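Maltose/maltodextrin transport permease homologue (Bdellovibrio bacteriovorus HD100, PDB 6FFL) binds maltodextrins such as maltotriose through the solute-binding domain contained in this chain, and probably passes them on to the fused membrane-spanning part for uptake. Local coordinates at residues 264-269 / 339-344; 113-118 / 332-337; 91-96 / 310-315. All coordinates share one frame; numbering follows the deposited sequence. Where two conformers were deposited one is given.

Contact 1: residues 264-269 / 339-344; sequences SPLVGT and TPMPVT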
loop_
_atom_site.group_PDB
_atom_site.type_symbol
_atom_site.label_atom_id
_atom_site.label_comp_id
_atom_site.label_asym_id
_atom_site.label_seq_id
_atom_site.Cartn_x
_atom_site.Cartn_y
_atom_site.Cartn_z
ATOM N N SER A 264 -5.326 11.232 -6.097
ATOM C CA SER A 264 -6.164 10.612 -5.082
ATOM C C SER A 264 -5.537 9.299 -4.636
ATOM O O SER A 264 -5.621 8.296 -5.359
ATOM C CB SER A 264 -7.572 10.377 -5.648
ATOM O OG SER A 264 -8.455 9.949 -4.632
ATOM N N PRO A 265 -4.900 9.248 -3.469
ATOM C CA PRO A 265 -4.332 7.980 -2.998
ATOM C C PRO A 265 -5.435 6.977 -2.715
ATOM O O PRO A 265 -6.565 7.345 -2.390
ATOM C CB PRO A 265 -3.600 8.375 -1.708
ATOM C CG PRO A 265 -4.308 9.584 -1.233
ATOM C CD PRO A 265 -4.813 10.315 -2.454
ATOM N N LEU A 266 -5.111 5.698 -2.871
ATOM C CA LEU A 266 -6.029 4.642 -2.462
ATOM C C LEU A 266 -5.881 4.410 -0.964
ATOM O O LEU A 266 -4.776 4.163 -0.477
ATOM C CB LEU A 266 -5.749 3.356 -3.237
ATOM C CG LEU A 266 -6.122 3.520 -4.716
ATOM C CD1 LEU A 266 -5.513 2.414 -5.555
ATOM C CD2 LEU A 266 -7.644 3.568 -4.884
ATOM N N VAL A 267 -6.988 4.492 -0.236
ATOM C CA VAL A 267 -6.985 4.407 1.218
ATOM C C VAL A 267 -7.626 3.088 1.607
ATOM O O VAL A 267 -8.667 2.711 1.055
ATOM C CB VAL A 267 -7.725 5.598 1.855
ATOM C CG1 VAL A 267 -7.756 5.474 3.378
ATOM C CG2 VAL A 267 -7.037 6.908 1.438
ATOM N N GLY A 268 -7.001 2.380 2.539
ATOM C CA GLY A 268 -7.562 1.102 2.935
ATOM C C GLY A 268 -6.886 0.510 4.148
ATOM O O GLY A 268 -6.673 1.202 5.141
ATOM N N THR A 269 -6.541 -0.772 4.078
ATOM C CA THR A 269 -5.920 -1.439 5.207
ATOM C C THR A 269 -5.023 -2.555 4.695
ATOM O O THR A 269 -5.023 -2.900 3.509
ATOM C CB THR A 269 -6.983 -1.991 6.182
ATOM O OG1 THR A 269 -6.364 -2.330 7.432
ATOM C CG2 THR A 269 -7.668 -3.241 5.613
ATOM N N THR A 339 -9.471 7.817 -2.243
ATOM C CA THR A 339 -10.656 7.006 -2.479
ATOM C C THR A 339 -10.410 5.608 -1.930
ATOM O O THR A 339 -9.262 5.166 -1.844
ATOM C CB THR A 339 -11.027 6.920 -3.974
ATOM O OG1 THR A 339 -10.074 6.118 -4.668
ATOM C CG2 THR A 339 -11.089 8.302 -4.622
ATOM N N PRO A 340 -11.466 4.891 -1.544
ATOM C CA PRO A 340 -11.266 3.593 -0.884
ATOM C C PRO A 340 -10.670 2.564 -1.832
ATOM O O PRO A 340 -11.030 2.495 -3.008
ATOM C CB PRO A 340 -12.683 3.184 -0.451
ATOM C CG PRO A 340 -13.481 4.441 -0.493
ATOM C CD PRO A 340 -12.884 5.290 -1.566
ATOM N N MET A 341 -9.782 1.733 -1.292
ATOM C CA MET A 341 -9.201 0.648 -2.064
ATOM C C MET A 341 -10.300 -0.303 -2.533
ATOM O O MET A 341 -11.064 -0.807 -1.698
ATOM C CB MET A 341 -8.189 -0.116 -1.211
ATOM C CG MET A 341 -7.570 -1.333 -1.890
ATOM S SD MET A 341 -6.405 -0.791 -3.178
ATOM C CE MET A 341 -4.909 -1.644 -2.686
ATOM N N PRO A 342 -10.431 -0.560 -3.833
ATOM C CA PRO A 342 -11.399 -1.572 -4.279
ATOM C C PRO A 342 -10.844 -2.967 -4.033
ATOM O O PRO A 342 -9.632 -3.184 -4.049
ATOM C CB PRO A 342 -11.561 -1.275 -5.776
ATOM C CG PRO A 342 -10.259 -0.659 -6.188
ATOM C CD PRO A 342 -9.745 0.103 -4.962
ATOM N N VAL A 343 -11.742 -3.921 -3.758
ATOM C CA VAL A 343 -11.312 -5.258 -3.362
ATOM C C VAL A 343 -11.898 -6.362 -4.228
ATOM O O VAL A 343 -11.603 -7.533 -3.993
ATOM C CB VAL A 343 -11.608 -5.549 -1.874
ATOM C CG1 VAL A 343 -10.996 -4.464 -0.965
ATOM C CG2 VAL A 343 -13.129 -5.696 -1.629
ATOM N N THR A 344 -12.714 -6.038 -5.224
ATOM C CA THR A 344 -13.274 -7.077 -6.081
ATOM C C THR A 344 -12.160 -7.758 -6.882
ATOM O O THR A 344 -11.103 -7.161 -7.122
ATOM C CB THR A 344 -14.298 -6.483 -7.045
ATOM O OG1 THR A 344 -13.655 -5.478 -7.832
ATOM C CG2 THR A 344 -15.450 -5.860 -6.284
HETATM O O HOH W 1 -7.869 6.969 -6.175
#

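Contact 2: residues 113-118 / 332-337; sequences GNHLML and ADIMEV. With GLC (alpha-D-glucopyranose), chain B.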
loop_
_atom_site.group_PDB
_atom_site.type_symbol
_atom_site.label_atom_id
_atom_site.label_comp_id
_atom_site.label_asym_id
_atom_site.label_seq_id
_atom_site.Cartn_x
_atom_site.Cartn_y
_atom_site.Cartn_z
ATOM N N GLY A 113 -4.979 3.091 6.514
ATOM C CA GLY A 113 -4.075 3.968 5.794
ATOM C C GLY A 113 -3.685 3.314 4.485
ATOM O O GLY A 113 -4.499 3.245 3.566
ATOM N N ASN A 114 -2.454 2.828 4.404
ATOM C CA ASN A 114 -1.924 2.216 3.188
ATOM C C ASN A 114 -1.882 3.207 2.033
ATOM O O ASN A 114 -1.918 2.813 0.869
ATOM C CB ASN A 114 -2.739 0.967 2.806
ATOM C CG ASN A 114 -1.949 0.015 1.943
ATOM O OD1 ASN A 114 -0.818 -0.331 2.280
ATOM N ND2 ASN A 114 -2.527 -0.399 0.817
ATOM N N HIS A 115 -1.810 4.496 2.347
ATOM C CA HIS A 115 -1.981 5.564 1.376
ATOM C C HIS A 115 -0.636 6.190 1.025
ATOM O O HIS A 115 0.240 6.336 1.885
ATOM C CB HIS A 115 -2.931 6.636 1.914
ATOM C CG HIS A 115 -2.561 7.160 3.272
ATOM N ND1 HIS A 115 -2.429 6.342 4.381
ATOM C CD2 HIS A 115 -2.310 8.417 3.703
ATOM C CE1 HIS A 115 -2.117 7.080 5.433
ATOM N NE2 HIS A 115 -2.038 8.344 5.049
ATOM N N LEU A 116 -0.493 6.582 -0.239
ATOM C CA LEU A 116 0.698 7.270 -0.713
ATOM C C LEU A 116 0.612 8.769 -0.456
ATOM O O LEU A 116 -0.472 9.357 -0.410
ATOM C CB LEU A 116 0.893 7.032 -2.203
ATOM C CG LEU A 116 1.174 5.586 -2.578
ATOM C CD1 LEU A 116 1.149 5.461 -4.108
ATOM C CD2 LEU A 116 2.507 5.129 -2.016
ATOM N N MET A 117 1.779 9.390 -0.318
ATOM C CA MET A 117 1.845 10.817 -0.034
ATOM C C MET A 117 3.204 11.312 -0.502
ATOM O O MET A 117 4.070 10.523 -0.875
ATOM C CB MET A 117 1.647 11.086 1.458
ATOM C CG MET A 117 2.831 10.661 2.304
ATOM S SD MET A 117 2.382 10.174 3.984
ATOM C CE MET A 117 1.638 8.558 3.682
ATOM N N LEU A 118 3.385 12.632 -0.473
ATOM C CA LEU A 118 4.704 13.216 -0.681
ATOM C C LEU A 118 5.429 13.261 0.658
ATOM O O LEU A 118 4.843 13.648 1.674
ATOM C CB LEU A 118 4.597 14.626 -1.281
ATOM C CG LEU A 118 5.923 15.250 -1.739
ATOM C CD1 LEU A 118 6.346 14.635 -3.060
ATOM C CD2 LEU A 118 5.796 16.773 -1.866
ATOM N N ALA A 332 -4.503 12.671 7.944
ATOM C CA ALA A 332 -5.948 12.690 7.736
ATOM C C ALA A 332 -6.318 13.630 6.593
ATOM O O ALA A 332 -7.219 13.326 5.796
ATOM C CB ALA A 332 -6.668 13.076 9.030
ATOM N N ASP A 333 -5.617 14.758 6.476
ATOM C CA ASP A 333 -5.858 15.672 5.365
ATOM C C ASP A 333 -5.439 15.062 4.031
ATOM O O ASP A 333 -6.026 15.388 2.991
ATOM C CB ASP A 333 -5.120 16.988 5.611
ATOM C CG ASP A 333 -5.211 17.933 4.439
ATOM O OD1 ASP A 333 -6.260 18.595 4.290
ATOM O OD2 ASP A 333 -4.239 18.007 3.661
ATOM N N ILE A 334 -4.440 14.175 4.039
ATOM C CA ILE A 334 -4.046 13.475 2.822
ATOM C C ILE A 334 -5.107 12.457 2.431
ATOM O O ILE A 334 -5.499 12.363 1.261
ATOM C CB ILE A 334 -2.668 12.811 3.019
ATOM C CG1 ILE A 334 -1.576 13.876 3.135
ATOM C CG2 ILE A 334 -2.359 11.812 1.882
ATOM C CD1 ILE A 334 -0.292 13.366 3.764
ATOM N N MET A 335 -5.600 11.688 3.406
ATOM C CA MET A 335 -6.625 10.689 3.137
ATOM C C MET A 335 -7.954 11.310 2.728
ATOM O O MET A 335 -8.772 10.635 2.086
ATOM C CB MET A 335 -6.806 9.800 4.370
ATOM C CG MET A 335 -5.640 8.827 4.611
ATOM S SD MET A 335 -5.949 7.677 5.972
ATOM C CE MET A 335 -5.744 8.760 7.395
ATOM N N GLU A 336 -8.179 12.578 3.075
ATOM C CA GLU A 336 -9.440 13.248 2.783
ATOM C C GLU A 336 -9.710 13.326 1.284
ATOM O O GLU A 336 -10.870 13.305 0.857
ATOM C CB GLU A 336 -9.399 14.644 3.411
ATOM C CG GLU A 336 -10.400 15.657 2.918
ATOM C CD GLU A 336 -10.127 17.034 3.509
ATOM O OE1 GLU A 336 -9.936 17.119 4.745
ATOM O OE2 GLU A 336 -10.087 18.023 2.741
ATOM N N VAL A 337 -8.668 13.420 0.464
ATOM C CA VAL A 337 -8.866 13.435 -0.980
ATOM C C VAL A 337 -8.579 12.077 -1.606
ATOM O O VAL A 337 -8.453 11.978 -2.827
ATOM C CB VAL A 337 -8.038 14.542 -1.659
ATOM C CG1 VAL A 337 -8.523 15.922 -1.203
ATOM C CG2 VAL A 337 -6.556 14.377 -1.375
HETATM C C1 GLC B . 2.488 -1.329 -0.582
HETATM C C2 GLC B . 0.989 -1.434 -0.329
HETATM C C3 GLC B . 0.305 -2.429 -1.253
HETATM C C4 GLC B . 0.685 -2.080 -2.688
HETATM C C5 GLC B . 2.205 -2.095 -2.826
HETATM C C6 GLC B . 2.635 -1.755 -4.257
HETATM O O2 GLC B . 0.799 -1.806 1.049
HETATM O O3 GLC B . -1.118 -2.315 -1.079
HETATM O O4 GLC B . 0.145 -3.051 -3.571
HETATM O O5 GLC B . 2.737 -1.096 -1.962
HETATM O O6 GLC B . 4.017 -2.121 -4.457
#

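Contact 3: residues 91-96 / 310-315; sequences QNFDPL and LPSNLQ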
loop_
_atom_site.group_PDB
_atom_site.type_symbol
_atom_site.label_atom_id
_atom_site.label_comp_id
_atom_site.label_asym_id
_atom_site.label_seq_id
_atom_site.Cartn_x
_atom_site.Cartn_y
_atom_site.Cartn_z
ATOM N N GLN A 91 -18.163 -3.727 14.308
ATOM C CA GLN A 91 -18.591 -2.351 14.542
ATOM C C GLN A 91 -17.598 -1.566 15.392
ATOM O O GLN A 91 -17.719 -0.340 15.477
ATOM C CB GLN A 91 -19.979 -2.319 15.197
ATOM C CG GLN A 91 -20.143 -3.252 16.385
ATOM C CD GLN A 91 -21.448 -3.048 17.157
ATOM O OE1 GLN A 91 -21.516 -2.252 18.099
ATOM N NE2 GLN A 91 -22.481 -3.788 16.770
ATOM N N ASN A 92 -16.626 -2.233 16.012
ATOM C CA ASN A 92 -15.632 -1.551 16.835
ATOM C C ASN A 92 -14.466 -1.019 16.023
ATOM O O ASN A 92 -13.560 -0.394 16.598
ATOM C CB ASN A 92 -15.101 -2.490 17.925
ATOM C CG ASN A 92 -16.173 -2.918 18.906
ATOM O OD1 ASN A 92 -16.135 -4.036 19.428
ATOM N ND2 ASN A 92 -17.143 -2.041 19.157
ATOM N N PHE A 93 -14.459 -1.254 14.711
ATOM C CA PHE A 93 -13.353 -0.872 13.845
ATOM C C PHE A 93 -13.849 0.037 12.729
ATOM O O PHE A 93 -14.994 -0.068 12.279
ATOM C CB PHE A 93 -12.666 -2.122 13.248
ATOM C CG PHE A 93 -12.169 -3.088 14.295
ATOM C CD1 PHE A 93 -10.883 -3.001 14.787
ATOM C CD2 PHE A 93 -13.008 -4.064 14.812
ATOM C CE1 PHE A 93 -10.431 -3.886 15.766
ATOM C CE2 PHE A 93 -12.561 -4.948 15.781
ATOM C CZ PHE A 93 -11.274 -4.860 16.258
ATOM N N ASP A 94 -12.971 0.950 12.309
ATOM C CA ASP A 94 -13.148 1.688 11.067
ATOM C C ASP A 94 -13.541 0.725 9.947
ATOM O O ASP A 94 -12.847 -0.276 9.735
ATOM C CB ASP A 94 -11.824 2.375 10.722
ATOM C CG ASP A 94 -11.933 3.383 9.574
ATOM O OD1 ASP A 94 -12.762 3.213 8.660
ATOM O OD2 ASP A 94 -11.154 4.361 9.589
ATOM N N PRO A 95 -14.635 0.978 9.220
ATOM C CA PRO A 95 -15.008 0.063 8.120
ATOM C C PRO A 95 -13.929 -0.107 7.067
ATOM O O PRO A 95 -13.909 -1.141 6.390
ATOM C CB PRO A 95 -16.261 0.716 7.528
ATOM C CG PRO A 95 -16.820 1.540 8.657
ATOM C CD PRO A 95 -15.620 2.056 9.397
ATOM N N LEU A 96 -13.030 0.868 6.901
ATOM C CA LEU A 96 -11.924 0.700 5.957
ATOM C C LEU A 96 -11.005 -0.448 6.340
ATOM O O LEU A 96 -10.309 -0.992 5.476
ATOM C CB LEU A 96 -11.107 1.991 5.869
ATOM C CG LEU A 96 -11.744 3.129 5.073
ATOM C CD1 LEU A 96 -10.978 4.425 5.340
ATOM C CD2 LEU A 96 -11.762 2.801 3.582
ATOM N N LEU A 310 -2.193 4.713 12.053
ATOM C CA LEU A 310 -3.488 4.945 12.689
ATOM C C LEU A 310 -4.177 3.619 13.018
ATOM O O LEU A 310 -4.439 2.831 12.101
ATOM C CB LEU A 310 -4.378 5.762 11.760
ATOM C CG LEU A 310 -5.773 6.135 12.257
ATOM C CD1 LEU A 310 -5.686 7.121 13.409
ATOM C CD2 LEU A 310 -6.605 6.682 11.091
ATOM N N PRO A 311 -4.539 3.356 14.275
ATOM C CA PRO A 311 -5.262 2.114 14.591
ATOM C C PRO A 311 -6.572 1.997 13.829
ATOM O O PRO A 311 -7.233 2.989 13.514
ATOM C CB PRO A 311 -5.531 2.230 16.102
ATOM C CG PRO A 311 -4.392 3.082 16.599
ATOM C CD PRO A 311 -4.178 4.101 15.496
ATOM N N SER A 312 -6.973 0.752 13.587
ATOM C CA SER A 312 -8.295 0.494 13.040
ATOM C C SER A 312 -9.376 0.512 14.114
ATOM O O SER A 312 -10.538 0.805 13.813
ATOM C CB SER A 312 -8.298 -0.856 12.329
ATOM O OG SER A 312 -7.916 -1.880 13.222
ATOM N N ASN A 313 -9.029 0.180 15.358
ATOM C CA ASN A 313 -10.014 0.180 16.430
ATOM C C ASN A 313 -10.349 1.619 16.817
ATOM O O ASN A 313 -9.452 2.434 17.037
ATOM C CB ASN A 313 -9.483 -0.596 17.633
ATOM C CG ASN A 313 -10.460 -0.607 18.787
ATOM O OD1 ASN A 313 -10.606 0.385 19.492
ATOM N ND2 ASN A 313 -11.147 -1.738 18.977
ATOM N N LEU A 314 -11.645 1.935 16.869
ATOM C CA LEU A 314 -12.065 3.324 17.032
ATOM C C LEU A 314 -11.716 3.856 18.416
ATOM O O LEU A 314 -11.227 4.983 18.539
ATOM C CB LEU A 314 -13.571 3.456 16.761
ATOM C CG LEU A 314 -13.986 3.060 15.326
ATOM C CD1 LEU A 314 -15.495 3.114 15.132
ATOM C CD2 LEU A 314 -13.274 3.919 14.269
ATOM N N GLN A 315 -11.958 3.069 19.473
ATOM C CA GLN A 315 -11.615 3.546 20.810
ATOM C C GLN A 315 -10.105 3.676 21.003
ATOM O O GLN A 315 -9.656 4.528 21.782
ATOM C CB GLN A 315 -12.201 2.628 21.889
ATOM C CG GLN A 315 -12.115 3.197 23.331
ATOM C CD GLN A 315 -12.771 4.569 23.495
ATOM O OE1 GLN A 315 -13.709 4.914 22.788
ATOM N NE2 GLN A 315 -12.279 5.351 24.462
HETATM O O HOH W 2 -13.836 0.638 19.218
#

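Contact 1: residues 264-269 / 339-344
Leu266 and Val267 lie beside Thr339 and Pro340 as a short pair of parallel strands, the place where strand 339-340 joins the large mixed sheet of this periplasmic-binding-protein fold. The bonding illustrates how a parallel register copes with proline. The two bonds of Thr339 straddle Leu266: its N reaches Pro265 O at 2.9 Å, and its O accepts from Val267 N at 2.9 Å. Val267 then uses its own O to take Met341 N at 2.8 Å. Pro340, bracketed by Val267, sits where the pattern asks for no donor, and Pro265 contributes its carbonyl alone. A CA-H...O contact from Leu266 CA to Thr339 O (3.3 Å) fills in between these bonds.

On the face bearing Leu266 and Thr339, the leucine reaches three residues. Its CD2 meets Thr339 OG1 at 3.5 Å and leans on Pro342 CD, while CD1 lies 4.1 Å from Met341 SD. The Met341 and Leu266 side chains cross at about a right angle, the methionine chain being bent at both chi2 and chi3. With chi1 at 71°, Thr339 OG1 stands between its backbone N and carbonyl carbon. One water bridges the two segments here, donating to Ser264 O and bonding to Thr339 OG1. The Thr339 methyl, CG2, comes within 3.1 Å of Ser264 OG, a tight approach; that hydroxyl is hydrogen-bonded to Val337 O.

Met341 also touches a bound glucose unit, so the chain leaving the strand lines the sugar pocket. Around the pair, Trp351 of helix 346-362 and Phe165 of helix 164-167 pack on Leu266, Leu96 lies against Val267, and strand 266-274 carries on to pair antiparallel with strands 61-65 and 104-109.

Contact 2: residues 113-118 / 332-337
His115 and Met335, like Met117 and Ile334, bring their CA atoms to 7.1 Å, a spacing too wide for the backbones to meet, so that side chains from the helix fill it. It is a strand-on-helix packing: residues late in helix 328-335 rest on the entry to strand 116-121, a little after strand 111-112.

The imidazole of His115 is held between two methionines. Met335 CG lies over one face, 3.6 Å from the ring centroid, as a CH-pi contact, and its SD follows over the same face at 4.0 Å, only 12° off the normal. Met117 CE covers the opposite face toward the rim. Ile334 CG2 meets the edge in the ring plane, 3.9 Å from CD2, and NE2 is hydrogen-bonded to Ser331 OG, which should help fix the ring's rotation. Farther along, Ile334 CD1 touches Met117 CB at 3.8 Å.

Next to this packed ring, Asn114 turns the other way, into the sugar pocket. Its CG is anti to the backbone N (chi1 -157°), and its amide grips one glucose twice: OD1, also bonded to Lys270 NZ, accepts from O2 at 2.5 Å, while ND2 gives an almost straight bond to O3 at 3.0 Å.

Contact 3: residues 91-96 / 310-315
Asn92, Phe93 and Asp94 meet Ser312, Asn313 and Leu314 in a loop-to-loop contact that is a compact example of how few backbone bonds can tie distant parts of a chain. Two hydrogen bonds carry it. Leu314 N donates to Asn92 O at 3.0 Å, almost straight at 173°, and Asp94 N donates to Ser312 O at 2.9 Å, lying in the carbonyl plane. Phe93 CA adds a CA-H...O contact to the same Ser312 O. A water also donates to Asn92 O and accepts from Gln315 N, so that carbonyl is gripped twice.

Packing is shared between the Phe93 ring and Leu314. Ser312 OG meets the ring at the edge, near its plane, 3.5 Å from CD1; that hydroxyl is hydrogen-bonded to Gly109 O. Beside it, Asn313 CB approaches CE1 at 3.9 Å, and the asparagine amide stands at 90° to the ring, with OD1 accepting from Ala316 N. The Phe93 ring also meets that of Tyr89. Across the bridge, Leu314 lays CD2 against the backbone of Asp94, 3.6 Å from N, and touches Asp94 CB as well.

Charge and turn formation fall to Asp94, whose CG is anti to the backbone N (chi1 -170°). Its OD1 accepts from Leu96 N at 2.9 Å, met from above the carboxylate plane, while OD2 forms a salt bridge with Arg317, a residue just beyond 310-315.

The two backbone bonds flank the Phe93-Asn313 pair, the pattern of an isolated antiparallel bridge at a non-hydrogen-bonded pair, and Asp94 completes an Asx turn that leads into a 3-10 segment.

How the contacts relate
Along the chain the segments run 91-96, 113-118, 264-269, 310-315, 332-337, 339-344, so every contact interleaves with the others. Contacts 1 and 2 have centres 11 Å apart and meet directly: Gly268 N probably bonds to Gly113 O, and helix 328-335 leads straight to strand 339-340. Contact 3 lies about 16 Å, centre to centre, from contact 1, with Leu96 packing on Pro340; its centre is about 17 Å from that of contact 2. Contacts 1 and 2 each contribute a residue to the sugar pocket, whereas contact 3 lies farther out; together they tie early chain to late, consistent with the interlobe connections of solute-binding proteins.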